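Local coordinates for protein laccase (Uncultured bacterium, PDB 4F7K) that probably catalyses the oxidation of phenolic compounds with reduction of dioxygen to water, as an extracellular bacterial multicopper oxidase, at residues 353-358 with 396-401; 59-64 with 99-104; 185-190 with 232-237. All coordinates share one frame; numbering follows the deposited sequence.

Contact 1 of 3, residues 353-358 with 396-401; sequences IHLHGH and WLLHCH
Trp396 and His356 meet where the antiparallel pairing of 353-355 with 396-401 gives way to a turn, Trp396 CE3 packing 3.8 Å from His356 CB, and with Ile353 they bury more surface than the other residues. A first torsion that sets CG beside the backbone N (chi1 -55°) carries the indole over the Gly357 turn. Over one face of its six-membered ring sits Gly357 CA, 3.4 Å from Trp396 CZ3. A CB at Gly357 would run into the indole, and the positive phi there also suits glycine. The same face receives His358 in a T-shaped contact, the imidazole edge above the five-membered ring with the planes at 89°. His358 is fixed in rotation because its ND1 donates to a lone pair of His356 O at 3.1 Å while its NE2 bonds Asn392 N.

His356 lies alongside Leu397, both side chains pointing the same way. Leu397 CB stands over the ring centre, 5° off the normal, and Leu397 CD2 reaches His356 NE2 at 3.5 Å. His60 stacks on the opposite face and Asp71 takes ND1, so the imidazole is held on both faces and at its edge. Its backbone is tied by His356 N to Leu397 O at 3.0 Å, beyond the two mutual bonds of His354 with His399.

Ile353 packs on the sheet face away from His354 and His399, Ile353 CG2 3.9 Å from Leu398 CD1. Leu398 CD1 also meets Leu355 CD1 at 3.8 Å, an apolar patch suited to branched residues. The short approach of Ile353 CD1 to Cys400 SG is doubtful. The sequences His-Leu-His and His-Cys-His are signatures of multicopper oxidases, where they usually supply copper ligands. Strand 375-378 flanks 351-355, strand 412-415 flanks 395-402, and strand 383-390 packs against Leu355 and His358.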
loop_
_atom_site.group_PDB
_atom_site.type_symbol
_atom_site.label_atom_id
_atom_site.label_comp_id
_atom_site.label_asym_id
_atom_site.label_seq_id
_atom_site.Cartn_x
_atom_site.Cartn_y
_atom_site.Cartn_z
ATOM N N ILE A 353 10.660 2.115 -4.147
ATOM C CA ILE A 353 10.686 3.550 -4.494
ATOM C C ILE A 353 9.293 4.127 -4.451
ATOM O O ILE A 353 8.429 3.680 -5.185
ATOM C CB ILE A 353 11.200 3.729 -5.938
ATOM C CG1 ILE A 353 12.536 2.973 -6.119
ATOM C CG2 ILE A 353 11.253 5.224 -6.362
ATOM C CD1 ILE A 353 13.812 3.815 -5.800
ATOM N N HIS A 354 9.077 5.136 -3.617
ATOM C CA HIS A 354 7.749 5.741 -3.509
ATOM C C HIS A 354 7.772 7.273 -3.737
ATOM O O HIS A 354 8.506 7.989 -3.057
ATOM C CB HIS A 354 7.119 5.332 -2.179
ATOM C CG HIS A 354 5.830 6.036 -1.864
ATOM N ND1 HIS A 354 4.799 6.158 -2.776
ATOM C CD2 HIS A 354 5.399 6.629 -0.723
ATOM C CE1 HIS A 354 3.799 6.817 -2.216
ATOM N NE2 HIS A 354 4.139 7.113 -0.973
ATOM N N LEU A 355 6.987 7.749 -4.703
ATOM C CA LEU A 355 6.927 9.170 -5.037
ATOM C C LEU A 355 5.667 9.797 -4.485
ATOM O O LEU A 355 4.562 9.326 -4.762
ATOM C CB LEU A 355 6.980 9.407 -6.563
ATOM C CG LEU A 355 6.847 10.881 -6.947
ATOM C CD1 LEU A 355 8.091 11.688 -6.451
ATOM C CD2 LEU A 355 6.615 11.058 -8.439
ATOM N N HIS A 356 5.843 10.853 -3.692
ATOM C CA HIS A 356 4.722 11.444 -2.959
ATOM C C HIS A 356 3.899 12.369 -3.881
ATOM O O HIS A 356 4.450 13.043 -4.754
ATOM C CB HIS A 356 5.226 12.211 -1.718
ATOM C CG HIS A 356 5.615 11.327 -0.563
ATOM N ND1 HIS A 356 5.342 11.655 0.750
ATOM C CD2 HIS A 356 6.236 10.125 -0.524
ATOM C CE1 HIS A 356 5.807 10.711 1.550
ATOM N NE2 HIS A 356 6.350 9.769 0.803
ATOM N N GLY A 357 2.584 12.338 -3.692
ATOM C CA GLY A 357 1.678 13.290 -4.295
ATOM C C GLY A 357 1.341 13.065 -5.762
ATOM O O GLY A 357 0.538 13.759 -6.283
ATOM N N HIS A 358 1.936 12.050 -6.373
ATOM C CA HIS A 358 1.814 11.743 -7.784
ATOM C C HIS A 358 1.806 10.241 -7.974
ATOM O O HIS A 358 2.371 9.501 -7.142
ATOM C CB HIS A 358 3.036 12.298 -8.518
ATOM C CG HIS A 358 3.113 13.781 -8.460
ATOM N ND1 HIS A 358 3.539 14.454 -7.329
ATOM C CD2 HIS A 358 2.726 14.730 -9.356
ATOM C CE1 HIS A 358 3.440 15.758 -7.552
ATOM N NE2 HIS A 358 2.968 15.951 -8.779
ATOM N N TRP A 396 7.719 17.350 -2.485
ATOM C CA TRP A 396 7.318 15.958 -2.512
ATOM C C TRP A 396 8.474 14.975 -2.383
ATOM O O TRP A 396 9.256 14.780 -3.316
ATOM C CB TRP A 396 6.558 15.642 -3.789
ATOM C CG TRP A 396 5.413 16.535 -3.987
ATOM C CD1 TRP A 396 5.365 17.625 -4.794
ATOM C CD2 TRP A 396 4.122 16.433 -3.371
ATOM N NE1 TRP A 396 4.126 18.202 -4.742
ATOM C CE2 TRP A 396 3.336 17.497 -3.881
ATOM C CE3 TRP A 396 3.546 15.539 -2.459
ATOM C CZ2 TRP A 396 2.013 17.708 -3.499
ATOM C CZ3 TRP A 396 2.206 15.750 -2.071
ATOM C CH2 TRP A 396 1.455 16.822 -2.607
ATOM N N LEU A 397 8.534 14.326 -1.229
ATOM C CA LEU A 397 9.465 13.238 -0.992
ATOM C C LEU A 397 9.475 12.221 -2.124
ATOM O O LEU A 397 8.435 11.790 -2.592
ATOM C CB LEU A 397 9.103 12.543 0.330
ATOM C CG LEU A 397 10.069 11.522 0.938
ATOM C CD1 LEU A 397 11.347 12.182 1.430
ATOM C CD2 LEU A 397 9.379 10.821 2.108
ATOM N N LEU A 398 10.672 11.872 -2.569
ATOM C CA LEU A 398 10.896 10.664 -3.351
ATOM C C LEU A 398 11.684 9.721 -2.422
ATOM O O LEU A 398 12.816 9.991 -2.013
ATOM C CB LEU A 398 11.627 10.955 -4.655
ATOM C CG LEU A 398 11.956 9.866 -5.676
ATOM C CD1 LEU A 398 10.755 9.067 -6.119
ATOM C CD2 LEU A 398 12.578 10.521 -6.907
ATOM N N HIS A 399 11.039 8.636 -2.043
ATOM C CA HIS A 399 11.556 7.807 -0.974
ATOM C C HIS A 399 12.079 6.520 -1.566
ATOM O O HIS A 399 11.320 5.782 -2.160
ATOM C CB HIS A 399 10.461 7.551 0.073
ATOM C CG HIS A 399 10.919 6.742 1.246
ATOM N ND1 HIS A 399 12.232 6.718 1.672
ATOM C CD2 HIS A 399 10.236 5.940 2.095
ATOM C CE1 HIS A 399 12.341 5.928 2.722
ATOM N NE2 HIS A 399 11.144 5.442 3.000
ATOM N N CYS A 400 13.389 6.286 -1.429
ATOM C CA CYS A 400 13.988 5.041 -1.881
ATOM C C CYS A 400 14.437 4.248 -0.672
ATOM O O CYS A 400 15.297 4.700 0.094
ATOM C CB CYS A 400 15.157 5.312 -2.825
ATOM S SG CYS A 400 14.649 6.384 -4.226
ATOM N N HIS A 401 13.836 3.085 -0.474
ATOM C CA HIS A 401 14.163 2.261 0.694
ATOM C C HIS A 401 14.867 0.992 0.255
ATOM O O HIS A 401 14.307 0.210 -0.517
ATOM C CB HIS A 401 12.903 1.898 1.491
ATOM C CG HIS A 401 13.154 0.967 2.642
ATOM N ND1 HIS A 401 13.785 1.367 3.802
ATOM C CD2 HIS A 401 12.829 -0.336 2.824
ATOM C CE1 HIS A 401 13.845 0.347 4.643
ATOM N NE2 HIS A 401 13.276 -0.699 4.071
#

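Contact 2 of 3, residues 59-64 with 99-104; sequences VHWHGL and FWYHSH
His62 is gripped from two directions by the partner strand 99-103. Trp100 lies alongside it in an offset stack, planes at 27°, with Trp100 NE1 over one face of the imidazole at 3.5 Å from His62 CG. At the edge of that ring, near its plane, His62 ND1 and His102 NE2 share a hydrogen bond of 3.0 Å, while His62 NE2 is taken by Thr375. His102 reaches across because its CG sits between the backbone N and the carbonyl carbon, the crowded position (chi1 54°). Its far nitrogen, ND1, donates to Ser103 O at 2.9 Å from above the carbonyl plane, which fixes the ring's rotation. A leucine in place of His102 would probably leave His62 ND1 without its mate and the His62 ring freer to turn.

His60 completes the aromatic cluster, its CD2 edge 3.8 Å from His102 NE2. The His-Trp-His and His-Ser-His sequences are hallmarks of the first cupredoxin domain of multicopper oxidases, and their imidazoles, as in relatives, probably serve the trinuclear copper site. Strand 59-62 then leaves through a type II turn from Trp61 to Leu64. Gly63 is needed in it, since a CB would press on the preceding carbonyl oxygen and on Phe99.

On the face of Trp61 and Tyr101 the fit is also close: Trp61 CE3 lies 3.5 Å from Tyr101 CB, and the tyrosine ring leads away, its OH hydrogen-bonding Pro35 O. Leu64 CD2 meets Phe99 CB at 3.8 Å, apolar against apolar. Contact thins toward the other end. Val59 and Ser103 point their side chains apart, with Val59 CG1 still 4.1 Å from Tyr101 CB, and there the partly exposed His104 turns its ring away from strand 59-62.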
loop_
_atom_site.group_PDB
_atom_site.type_symbol
_atom_site.label_atom_id
_atom_site.label_comp_id
_atom_site.label_asym_id
_atom_site.label_seq_id
_atom_site.Cartn_x
_atom_site.Cartn_y
_atom_site.Cartn_z
ATOM N N VAL A 59 1.471 11.275 9.939
ATOM C CA VAL A 59 0.829 10.249 9.126
ATOM C C VAL A 59 0.906 10.562 7.619
ATOM O O VAL A 59 0.580 11.672 7.198
ATOM C CB VAL A 59 -0.632 10.020 9.537
ATOM C CG1 VAL A 59 -1.246 8.884 8.695
ATOM C CG2 VAL A 59 -0.735 9.644 11.054
ATOM N N HIS A 60 1.390 9.590 6.830
ATOM C CA HIS A 60 1.418 9.700 5.373
ATOM C C HIS A 60 0.225 8.940 4.785
ATOM O O HIS A 60 -0.069 7.830 5.191
ATOM C CB HIS A 60 2.747 9.205 4.788
ATOM C CG HIS A 60 2.800 9.241 3.296
ATOM N ND1 HIS A 60 2.502 10.377 2.571
ATOM C CD2 HIS A 60 3.125 8.290 2.385
ATOM C CE1 HIS A 60 2.616 10.122 1.277
ATOM N NE2 HIS A 60 3.006 8.868 1.136
ATOM N N TRP A 61 -0.480 9.567 3.859
ATOM C CA TRP A 61 -1.605 8.957 3.177
ATOM C C TRP A 61 -1.025 8.470 1.851
ATOM O O TRP A 61 -0.838 9.248 0.922
ATOM C CB TRP A 61 -2.779 9.966 3.039
ATOM C CG TRP A 61 -2.909 10.748 4.292
ATOM C CD1 TRP A 61 -2.275 11.918 4.595
ATOM C CD2 TRP A 61 -3.617 10.353 5.486
ATOM N NE1 TRP A 61 -2.582 12.308 5.880
ATOM C CE2 TRP A 61 -3.393 11.360 6.454
ATOM C CE3 TRP A 61 -4.451 9.271 5.808
ATOM C CZ2 TRP A 61 -3.941 11.299 7.745
ATOM C CZ3 TRP A 61 -5.024 9.220 7.087
ATOM C CH2 TRP A 61 -4.754 10.226 8.041
ATOM N N HIS A 62 -0.760 7.169 1.793
ATOM C CA HIS A 62 0.069 6.544 0.756
ATOM C C HIS A 62 -0.651 6.374 -0.589
ATOM O O HIS A 62 -1.571 5.572 -0.702
ATOM C CB HIS A 62 0.604 5.184 1.279
ATOM C CG HIS A 62 1.745 4.649 0.467
ATOM N ND1 HIS A 62 3.009 4.502 0.977
ATOM C CD2 HIS A 62 1.821 4.274 -0.838
ATOM C CE1 HIS A 62 3.821 4.048 0.033
ATOM N NE2 HIS A 62 3.118 3.881 -1.072
ATOM N N GLY A 63 -0.263 7.156 -1.594
ATOM C CA GLY A 63 -0.974 7.205 -2.902
ATOM C C GLY A 63 -2.012 8.306 -3.102
ATOM O O GLY A 63 -2.624 8.448 -4.184
ATOM N N LEU A 64 -2.229 9.109 -2.077
ATOM C CA LEU A 64 -3.224 10.165 -2.189
ATOM C C LEU A 64 -2.605 11.324 -2.966
ATOM O O LEU A 64 -1.585 11.870 -2.565
ATOM C CB LEU A 64 -3.718 10.605 -0.801
ATOM C CG LEU A 64 -4.886 9.866 -0.109
ATOM C CD1 LEU A 64 -6.158 9.879 -0.965
ATOM C CD2 LEU A 64 -4.561 8.430 0.293
ATOM N N PHE A 99 -6.171 2.591 -1.022
ATOM C CA PHE A 99 -4.977 3.318 -0.610
ATOM C C PHE A 99 -4.632 2.832 0.795
ATOM O O PHE A 99 -5.255 1.873 1.272
ATOM C CB PHE A 99 -5.228 4.835 -0.723
ATOM C CG PHE A 99 -5.480 5.278 -2.147
ATOM C CD1 PHE A 99 -4.430 5.402 -3.053
ATOM C CD2 PHE A 99 -6.776 5.539 -2.591
ATOM C CE1 PHE A 99 -4.648 5.778 -4.369
ATOM C CE2 PHE A 99 -7.011 5.926 -3.904
ATOM C CZ PHE A 99 -5.939 6.043 -4.813
ATOM N N TRP A 100 -3.643 3.458 1.445
ATOM C CA TRP A 100 -3.399 3.191 2.852
ATOM C C TRP A 100 -2.718 4.334 3.540
ATOM O O TRP A 100 -2.339 5.305 2.913
ATOM C CB TRP A 100 -2.673 1.841 3.059
ATOM C CG TRP A 100 -1.225 1.665 2.568
ATOM C CD1 TRP A 100 -0.743 1.767 1.286
ATOM C CD2 TRP A 100 -0.140 1.183 3.358
ATOM N NE1 TRP A 100 0.599 1.424 1.243
ATOM C CE2 TRP A 100 0.991 1.076 2.513
ATOM C CE3 TRP A 100 -0.010 0.856 4.714
ATOM C CZ2 TRP A 100 2.234 0.650 2.984
ATOM C CZ3 TRP A 100 1.222 0.433 5.182
ATOM C CH2 TRP A 100 2.344 0.346 4.326
ATOM N N TYR A 101 -2.582 4.233 4.857
ATOM C CA TYR A 101 -1.959 5.292 5.628
ATOM C C TYR A 101 -0.953 4.698 6.623
ATOM O O TYR A 101 -1.125 3.578 7.116
ATOM C CB TYR A 101 -3.067 6.100 6.312
ATOM C CG TYR A 101 -3.882 5.318 7.328
ATOM C CD1 TYR A 101 -3.455 5.223 8.674
ATOM C CD2 TYR A 101 -5.099 4.704 6.980
ATOM C CE1 TYR A 101 -4.207 4.516 9.637
ATOM C CE2 TYR A 101 -5.863 4.004 7.946
ATOM C CZ TYR A 101 -5.385 3.921 9.277
ATOM O OH TYR A 101 -6.100 3.275 10.262
ATOM N N HIS A 102 0.134 5.402 6.913
ATOM C CA HIS A 102 1.077 4.834 7.851
ATOM C C HIS A 102 1.895 5.952 8.487
ATOM O O HIS A 102 1.999 7.038 7.920
ATOM C CB HIS A 102 1.954 3.754 7.175
ATOM C CG HIS A 102 2.654 4.247 5.947
ATOM N ND1 HIS A 102 3.740 5.094 6.002
ATOM C CD2 HIS A 102 2.386 4.068 4.633
ATOM C CE1 HIS A 102 4.136 5.387 4.778
ATOM N NE2 HIS A 102 3.336 4.774 3.928
ATOM N N SER A 103 2.464 5.715 9.657
ATOM C CA SER A 103 3.369 6.705 10.204
ATOM C C SER A 103 4.457 7.023 9.162
ATOM O O SER A 103 4.885 6.156 8.391
ATOM C CB SER A 103 3.972 6.271 11.546
ATOM O OG SER A 103 5.171 5.514 11.363
ATOM N N HIS A 104 4.885 8.273 9.153
ATOM C CA HIS A 104 5.845 8.770 8.154
ATOM C C HIS A 104 7.188 8.046 8.192
ATOM O O HIS A 104 7.913 8.044 7.196
ATOM C CB HIS A 104 6.106 10.264 8.378
ATOM C CG HIS A 104 7.118 10.530 9.446
ATOM N ND1 HIS A 104 6.846 10.347 10.797
ATOM C CD2 HIS A 104 8.421 10.891 9.365
ATOM C CE1 HIS A 104 7.933 10.628 11.499
ATOM N NE2 HIS A 104 8.896 10.971 10.654
#

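Contact 3 of 3, residues 185-190 with 232-237; sequences RLRLIN and RADIIA
Arg185 and Asp234 cross obliquely in a salt bridge, two nitrogens gripping one carboxylate oxygen side-on. Arg185 NH2 lies 2.8 Å from Asp234 OD2, nearly along the C-O axis. The bond from Arg185 NE to the same Asp234 OD2 is longer, 3.2 Å, and comes from above the carboxylate plane. Guanidinium and carboxylate are turned 87° apart. The extended Arg185 chain, CG anti to the backbone N (chi1 -172°), carries the head this far.

Arg187 lies alongside Asp234, Arg187 CG 3.5 Å from Asp234 OD1, and adds a long charge pairing to OD2, at which no N-H points, completing a salt-bridge network. The guanidinium of Arg187 lies over that of Arg185, Arg187 NH2 above its centre. Two like charges can probably lie this close because Asp132 pairs with Arg187 and Glu123 with Arg185, while Thr98 bonds Asp234 OD1.

Ile189 crosses the bent chain of Arg232, Ile189 CG1 lying 3.5 Å from Arg232 CG. The other face is apolar: Leu188 CD2 meets Ile235 CD1 at 3.9 Å, beside the small Ala233. Mutual backbone bonds, Leu186 with Ile235 and Leu188 with Ala233, make this a regular antiparallel pair inside the cupredoxin-type sheet of the middle multicopper oxidase domain.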
loop_
_atom_site.group_PDB
_atom_site.type_symbol
_atom_site.label_atom_id
_atom_site.label_comp_id
_atom_site.label_asym_id
_atom_site.label_seq_id
_atom_site.Cartn_x
_atom_site.Cartn_y
_atom_site.Cartn_z
ATOM N N ARG A 185 -14.736 -8.787 -4.163
ATOM C CA ARG A 185 -13.654 -7.836 -4.403
ATOM C C ARG A 185 -12.579 -8.016 -3.313
ATOM O O ARG A 185 -12.882 -7.949 -2.135
ATOM C CB ARG A 185 -14.188 -6.398 -4.427
ATOM C CG ARG A 185 -13.151 -5.362 -4.858
ATOM C CD ARG A 185 -13.749 -3.975 -4.912
ATOM N NE ARG A 185 -12.790 -2.984 -5.419
ATOM C CZ ARG A 185 -13.132 -1.791 -5.929
ATOM N NH1 ARG A 185 -14.409 -1.437 -5.976
ATOM N NH2 ARG A 185 -12.199 -0.937 -6.366
ATOM N N LEU A 186 -11.352 -8.307 -3.742
ATOM C CA LEU A 186 -10.227 -8.533 -2.877
ATOM C C LEU A 186 -9.171 -7.437 -3.096
ATOM O O LEU A 186 -8.554 -7.371 -4.163
ATOM C CB LEU A 186 -9.630 -9.937 -3.143
ATOM C CG LEU A 186 -10.572 -11.140 -2.946
ATOM C CD1 LEU A 186 -9.942 -12.396 -3.477
ATOM C CD2 LEU A 186 -10.944 -11.339 -1.483
ATOM N N ARG A 187 -9.008 -6.588 -2.080
ATOM C CA ARG A 187 -8.074 -5.447 -2.057
ATOM C C ARG A 187 -6.765 -5.804 -1.361
ATOM O O ARG A 187 -6.674 -5.775 -0.117
ATOM C CB ARG A 187 -8.738 -4.248 -1.372
ATOM C CG ARG A 187 -10.039 -3.768 -2.099
ATOM C CD ARG A 187 -10.619 -2.625 -1.331
ATOM N NE ARG A 187 -11.972 -2.245 -1.733
ATOM C CZ ARG A 187 -12.276 -1.132 -2.414
ATOM N NH1 ARG A 187 -11.316 -0.307 -2.824
ATOM N NH2 ARG A 187 -13.554 -0.857 -2.699
ATOM N N LEU A 188 -5.768 -6.170 -2.169
ATOM C CA LEU A 188 -4.544 -6.720 -1.641
ATOM C C LEU A 188 -3.601 -5.581 -1.414
ATOM O O LEU A 188 -3.406 -4.736 -2.286
ATOM C CB LEU A 188 -3.883 -7.718 -2.614
ATOM C CG LEU A 188 -4.374 -9.170 -2.691
ATOM C CD1 LEU A 188 -5.873 -9.333 -2.870
ATOM C CD2 LEU A 188 -3.620 -9.884 -3.835
ATOM N N ILE A 189 -3.001 -5.578 -0.237
ATOM C CA ILE A 189 -2.046 -4.566 0.083
ATOM C C ILE A 189 -0.840 -5.224 0.712
ATOM O O ILE A 189 -0.998 -5.932 1.723
ATOM C CB ILE A 189 -2.599 -3.537 1.092
ATOM C CG1 ILE A 189 -3.956 -2.989 0.628
ATOM C CG2 ILE A 189 -1.567 -2.434 1.276
ATOM C CD1 ILE A 189 -4.682 -2.072 1.655
ATOM N N ASN A 190 0.341 -4.982 0.139
ATOM C CA ASN A 190 1.589 -5.431 0.763
ATOM C C ASN A 190 2.022 -4.358 1.756
ATOM O O ASN A 190 2.481 -3.278 1.325
ATOM C CB ASN A 190 2.712 -5.713 -0.266
ATOM C CG ASN A 190 4.034 -6.184 0.414
ATOM O OD1 ASN A 190 4.147 -6.146 1.643
ATOM N ND2 ASN A 190 5.025 -6.626 -0.380
ATOM N N ARG A 232 -0.393 -2.196 -4.080
ATOM C CA ARG A 232 -1.740 -2.736 -3.965
ATOM C C ARG A 232 -2.159 -3.358 -5.284
ATOM O O ARG A 232 -1.723 -2.905 -6.379
ATOM C CB ARG A 232 -2.722 -1.609 -3.632
ATOM C CG ARG A 232 -2.792 -1.257 -2.186
ATOM C CD ARG A 232 -1.894 -0.086 -1.822
ATOM N NE ARG A 232 -2.346 1.131 -2.468
ATOM C CZ ARG A 232 -1.554 1.987 -3.099
ATOM N NH1 ARG A 232 -0.245 1.789 -3.117
ATOM N NH2 ARG A 232 -2.076 3.065 -3.690
ATOM N N ALA A 233 -3.018 -4.374 -5.204
ATOM C CA ALA A 233 -3.715 -4.825 -6.387
ATOM C C ALA A 233 -5.151 -5.124 -5.997
ATOM O O ALA A 233 -5.378 -5.750 -4.976
ATOM C CB ALA A 233 -3.063 -6.033 -7.017
ATOM N N ASP A 234 -6.106 -4.650 -6.799
ATOM C CA ASP A 234 -7.517 -5.017 -6.620
ATOM C C ASP A 234 -7.877 -6.226 -7.501
ATOM O O ASP A 234 -7.555 -6.267 -8.671
ATOM C CB ASP A 234 -8.452 -3.836 -6.974
ATOM C CG ASP A 234 -8.741 -2.922 -5.789
ATOM O OD1 ASP A 234 -7.974 -2.923 -4.787
ATOM O OD2 ASP A 234 -9.761 -2.196 -5.841
ATOM N N ILE A 235 -8.570 -7.195 -6.932
ATOM C CA ILE A 235 -8.989 -8.369 -7.661
ATOM C C ILE A 235 -10.498 -8.542 -7.534
ATOM O O ILE A 235 -11.060 -8.491 -6.440
ATOM C CB ILE A 235 -8.247 -9.628 -7.187
ATOM C CG1 ILE A 235 -6.833 -9.637 -7.795
ATOM C CG2 ILE A 235 -9.004 -10.908 -7.564
ATOM C CD1 ILE A 235 -5.812 -10.303 -6.995
ATOM N N ILE A 236 -11.169 -8.715 -8.676
ATOM C CA ILE A 236 -12.527 -9.162 -8.580
ATOM C C ILE A 236 -12.564 -10.580 -9.117
ATOM O O ILE A 236 -12.017 -10.870 -10.176
ATOM C CB ILE A 236 -13.494 -8.202 -9.297
ATOM C CG1 ILE A 236 -13.555 -6.883 -8.505
ATOM C CG2 ILE A 236 -14.862 -8.840 -9.438
ATOM C CD1 ILE A 236 -14.087 -5.690 -9.345
ATOM N N ALA A 237 -13.210 -11.463 -8.373
ATOM C CA ALA A 237 -13.251 -12.851 -8.736
ATOM C C ALA A 237 -14.485 -13.500 -8.143
ATOM O O ALA A 237 -15.106 -12.962 -7.217
ATOM C CB ALA A 237 -11.978 -13.562 -8.266
#

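How the contacts relate
Contacts 1 and 2 belong to different cupredoxin-type domains, yet their centres are only 11 Å apart and their histidines meet: His354 NE2 and His60 NE2 lie 3.0 Å apart, a probable hydrogen bond. In multicopper oxidases the trinuclear copper site is built between the first and last domains, so this junction probably marks it. Contact 3, in the middle domain, stands further off, its centre 18 Å from contact 2 and 22 Å from contact 1, which it does not touch. Arg232 links the three: its NH2 packs 3.4 Å from Phe99 CD1 of contact 2 and salt-bridges Asp374, whose backbone O holds His354 ND1 in contact 1.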